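Local coordinates for protein steroid delta-isomerase (Pseudomonas aeruginosa, PDB 3MSO) that probably belongs among the SnoaL-like, NTF2-clan enzymes and may act as a steroid delta-isomerase, its substrate being uncertain, at residues B[13-16]-B[17-20]; B[60-63]-B[64-68]. All blocks are in the same frame, centred on the assembly; numbering follows the deposited sequence.

Contact 1: residues B[13-16]-B[17-20]; sequences ATLA and EWHG
In the helix 9-23, L15 and H19 meet one turn apart on the flank that packs against the curved sheet. Their side chains run side by side in the same direction. CG of L15 lies 3.6 Å from CD2 of H19, while its CD1 reaches both CD2 and NE2 of the imidazole. With CG of L15 anti to the backbone N (chi1 -180°), the branch is carried toward the later turn, where CD1 also lies 4.2 Å from CD1 of the W18 indole, which it approaches obliquely. One leucine methyl thus serves two aromatic neighbours.

An N-terminal helix laid over a strongly bent sheet belongs to the cone-like NTF2 fold, and here L15, W18 and H19 all rest on L85 of strand 82-91. W18 NE1 bonds to Y71 OH, and H19 NE2 makes a weak bond to Q74 OE1; the H19 ring also meets that of Y71, their planes about 75° apart.

Beneath the side chains the helical bonds are regular. H19 N donates to L15 O at 2.8 Å, and W18 N to T14 O at 2.8 Å. E17 N to A13 O and G20 N to A16 O are longer, 3.1 Å each. T14 OG1 has hydrogen-bond partners in G108 O and N10 O, and E17 stretches along the exposed flank, its CG 3.6 Å from A13 O.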
loop_
_atom_site.group_PDB
_atom_site.type_symbol
_atom_site.label_atom_id
_atom_site.label_comp_id
_atom_site.label_asym_id
_atom_site.label_seq_id
_atom_site.Cartn_x
_atom_site.Cartn_y
_atom_site.Cartn_z
ATOM N N ALA B 13 4.205 20.972 -28.704
ATOM C CA ALA B 13 5.415 21.726 -28.361
ATOM C C ALA B 13 5.846 21.473 -26.907
ATOM O O ALA B 13 7.029 21.262 -26.661
ATOM C CB ALA B 13 5.185 23.207 -28.597
ATOM N N THR B 14 4.882 21.446 -25.964
ATOM C CA THR B 14 5.133 21.163 -24.538
ATOM C C THR B 14 5.608 19.730 -24.394
ATOM O O THR B 14 6.580 19.497 -23.683
ATOM C CB THR B 14 3.881 21.408 -23.705
ATOM O OG1 THR B 14 3.438 22.728 -23.973
ATOM C CG2 THR B 14 4.117 21.247 -22.207
ATOM N N LEU B 15 4.933 18.778 -25.080
ATOM C CA LEU B 15 5.314 17.365 -25.057
ATOM C C LEU B 15 6.747 17.194 -25.533
ATOM O O LEU B 15 7.521 16.505 -24.868
ATOM C CB LEU B 15 4.340 16.499 -25.866
ATOM C CG LEU B 15 4.648 15.009 -25.896
ATOM C CD1 LEU B 15 4.566 14.425 -24.516
ATOM C CD2 LEU B 15 3.722 14.288 -26.872
ATOM N N ALA B 16 7.114 17.881 -26.632
ATOM C CA ALA B 16 8.466 17.868 -27.204
ATOM C C ALA B 16 9.505 18.323 -26.171
ATOM O O ALA B 16 10.567 17.686 -26.046
ATOM C CB ALA B 16 8.523 18.756 -28.436
ATOM N N GLU B 17 9.171 19.402 -25.414
ATOM C CA GLU B 17 10.008 19.965 -24.354
ATOM C C GLU B 17 10.081 18.999 -23.173
ATOM O O GLU B 17 11.156 18.802 -22.603
ATOM C CB GLU B 17 9.472 21.327 -23.887
ATOM C CG GLU B 17 9.895 22.474 -24.784
ATOM C CD GLU B 17 9.409 23.835 -24.328
ATOM O OE1 GLU B 17 9.937 24.347 -23.314
ATOM O OE2 GLU B 17 8.516 24.402 -25.003
ATOM N N TRP B 18 8.943 18.377 -22.823
ATOM C CA TRP B 18 8.861 17.421 -21.729
ATOM C C TRP B 18 9.743 16.220 -22.044
ATOM O O TRP B 18 10.491 15.781 -21.172
ATOM C CB TRP B 18 7.410 17.013 -21.469
ATOM C CG TRP B 18 7.285 15.761 -20.656
ATOM C CD1 TRP B 18 7.136 14.494 -21.134
ATOM C CD2 TRP B 18 7.338 15.651 -19.227
ATOM N NE1 TRP B 18 7.070 13.602 -20.093
ATOM C CE2 TRP B 18 7.183 14.286 -18.909
ATOM C CE3 TRP B 18 7.477 16.577 -18.182
ATOM C CZ2 TRP B 18 7.222 13.813 -17.590
ATOM C CZ3 TRP B 18 7.490 16.111 -16.875
ATOM C CH2 TRP B 18 7.391 14.743 -16.593
ATOM N N HIS B 19 9.678 15.709 -23.285
ATOM C CA HIS B 19 10.493 14.577 -23.725
ATOM C C HIS B 19 11.977 14.888 -23.605
ATOM O O HIS B 19 12.722 14.037 -23.109
ATOM C CB HIS B 19 10.143 14.126 -25.154
ATOM C CG HIS B 19 9.020 13.144 -25.227
ATOM N ND1 HIS B 19 9.138 11.865 -24.712
ATOM C CD2 HIS B 19 7.796 13.280 -25.768
ATOM C CE1 HIS B 19 7.984 11.266 -24.951
ATOM N NE2 HIS B 19 7.136 12.081 -25.565
ATOM N N GLY B 20 12.372 16.106 -24.014
ATOM C CA GLY B 20 13.742 16.603 -23.930
ATOM C C GLY B 20 14.249 16.717 -22.502
ATOM O O GLY B 20 15.408 16.411 -22.222
#

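Contact 2: residues B[60-63]-B[64-68]; sequences NTVL and TVFED
T64, the first residue of the second segment, turns its side chain back onto the preceding turn of the helix 52-65 to meet T61. Its OG1 stands between the backbone N and the carbonyl carbon (chi1 64°), which brings the hydroxyl within 2.6 Å of T61 O. There it donates in the carbonyl plane, on a lone pair. T64 N reaches the same oxygen at 2.8 Å from well above that plane, so a single residue grips T61 O twice, while the regular helical bond from T64 N to N60 O is stretched and weak. The hydroxyl has a further partner in Y137 OH, on the helix 120-138, and T64 O accepts from R133 NH2 of the same helix.

V65 comes next. Its N donates to V62 O at 3.2 Å, and its bond back to T61 O is weak; at T64 and V65, then, i+3 bonds outweigh i+4 ones, a local tightening of 3-10 character. In the NTF2-type fold to which the family belongs, this helix packs beside the helix 120-138, where V65 touches E129 and R133, and against V91 of strand 82-91.

F66 lies beyond these turns, yet its N returns to an i+4 bond with V62 O at 3.2 Å, almost straight at the hydrogen (175°). V62 O therefore holds two successive amides, that of V65 above its plane and that of F66 nearly end-on. The V62 and F66 side chains run alongside each other, and V62 CG1, anti to its own N (chi1 162°), touches F66 CE2 at 3.5 Å, oblique to the ring. Further partners of the ring are F87, A89 and L126.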
loop_
_atom_site.group_PDB
_atom_site.type_symbol
_atom_site.label_atom_id
_atom_site.label_comp_id
_atom_site.label_asym_id
_atom_site.label_seq_id
_atom_site.Cartn_x
_atom_site.Cartn_y
_atom_site.Cartn_z
ATOM N N ASN B 60 9.903 15.832 -10.121
ATOM C CA ASN B 60 11.363 15.806 -10.019
ATOM C C ASN B 60 11.812 14.650 -9.145
ATOM O O ASN B 60 12.841 14.038 -9.422
ATOM C CB ASN B 60 11.899 17.104 -9.448
ATOM C CG ASN B 60 12.392 18.051 -10.502
ATOM O OD1 ASN B 60 11.638 18.909 -10.971
ATOM N ND2 ASN B 60 13.657 17.898 -10.920
ATOM N N THR B 61 11.042 14.357 -8.085
ATOM C CA THR B 61 11.323 13.287 -7.137
ATOM C C THR B 61 11.162 11.930 -7.806
ATOM O O THR B 61 12.063 11.092 -7.705
ATOM C CB THR B 61 10.455 13.445 -5.882
ATOM O OG1 THR B 61 10.639 14.761 -5.357
ATOM C CG2 THR B 61 10.810 12.426 -4.811
ATOM N N VAL B 62 10.025 11.734 -8.517
ATOM C CA VAL B 62 9.693 10.509 -9.258
ATOM C C VAL B 62 10.834 10.185 -10.253
ATOM O O VAL B 62 11.217 9.021 -10.394
ATOM C CB VAL B 62 8.276 10.651 -9.889
ATOM C CG1 VAL B 62 8.023 9.645 -11.007
ATOM C CG2 VAL B 62 7.180 10.560 -8.820
ATOM N N LEU B 63 11.493 11.243 -10.769
ATOM C CA LEU B 63 12.630 11.184 -11.689
ATOM C C LEU B 63 13.870 10.597 -11.032
ATOM O O LEU B 63 14.665 9.955 -11.717
ATOM C CB LEU B 63 12.908 12.593 -12.249
ATOM C CG LEU B 63 14.050 12.786 -13.229
ATOM C CD1 LEU B 63 13.693 12.261 -14.623
ATOM C CD2 LEU B 63 14.464 14.254 -13.292
ATOM N N THR B 64 14.042 10.799 -9.720
ATOM C CA THR B 64 15.215 10.297 -8.983
ATOM C C THR B 64 15.028 8.850 -8.522
ATOM O O THR B 64 15.980 8.205 -8.083
ATOM C CB THR B 64 15.590 11.243 -7.811
ATOM O OG1 THR B 64 14.528 11.268 -6.855
ATOM C CG2 THR B 64 15.916 12.666 -8.274
ATOM N N VAL B 65 13.806 8.339 -8.638
ATOM C CA VAL B 65 13.461 6.989 -8.201
ATOM C C VAL B 65 13.521 5.985 -9.356
ATOM O O VAL B 65 14.193 4.954 -9.228
ATOM C CB VAL B 65 12.108 6.964 -7.434
ATOM C CG1 VAL B 65 11.720 5.544 -7.037
ATOM C CG2 VAL B 65 12.147 7.872 -6.208
ATOM N N PHE B 66 12.817 6.284 -10.471
ATOM C CA PHE B 66 12.765 5.398 -11.638
ATOM C C PHE B 66 14.140 5.124 -12.211
ATOM O O PHE B 66 14.870 6.068 -12.514
ATOM C CB PHE B 66 11.843 5.962 -12.730
ATOM C CG PHE B 66 10.356 5.840 -12.493
ATOM C CD1 PHE B 66 9.821 4.717 -11.862
ATOM C CD2 PHE B 66 9.477 6.806 -12.977
ATOM C CE1 PHE B 66 8.444 4.599 -11.665
ATOM C CE2 PHE B 66 8.093 6.666 -12.816
ATOM C CZ PHE B 66 7.589 5.573 -12.145
ATOM N N GLU B 67 14.503 3.830 -12.308
ATOM C CA GLU B 67 15.747 3.341 -12.922
ATOM C C GLU B 67 15.364 2.719 -14.273
ATOM O O GLU B 67 14.257 2.182 -14.410
ATOM C CB GLU B 67 16.405 2.237 -12.082
ATOM C CG GLU B 67 17.044 2.648 -10.771
ATOM C CD GLU B 67 17.502 1.439 -9.972
ATOM O OE1 GLU B 67 18.480 0.774 -10.392
ATOM O OE2 GLU B 67 16.838 1.116 -8.959
ATOM N N ASP B 68 16.291 2.748 -15.247
ATOM C CA ASP B 68 16.123 2.179 -16.602
ATOM C C ASP B 68 14.783 2.610 -17.254
ATOM O O ASP B 68 14.100 1.797 -17.911
ATOM C CB ASP B 68 16.317 0.632 -16.635
ATOM C CG ASP B 68 17.374 0.024 -15.723
ATOM O OD1 ASP B 68 18.204 0.790 -15.161
ATOM O OD2 ASP B 68 17.373 -1.214 -15.566
#

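From the N terminus, the chain passes first through contact 1, inside the helix 9-23, and later through contact 2, at the end of the helix 52-65. Each is local to one continuous stretch and closes no long loop; the two follow in series, neither nested nor crossed. Their centres lie 18 Å apart and their nearest atoms about 7 Å, without touching. Both pack on strand 82-91: residues 13-20 on its early part, at V83 and L85, and residues 60-68 on its later part, at A89 and V91. Contact 2 also meets the helix 120-138. L27, in the loop after the first helix, touches both contacts, at W18 and at N60 and L63.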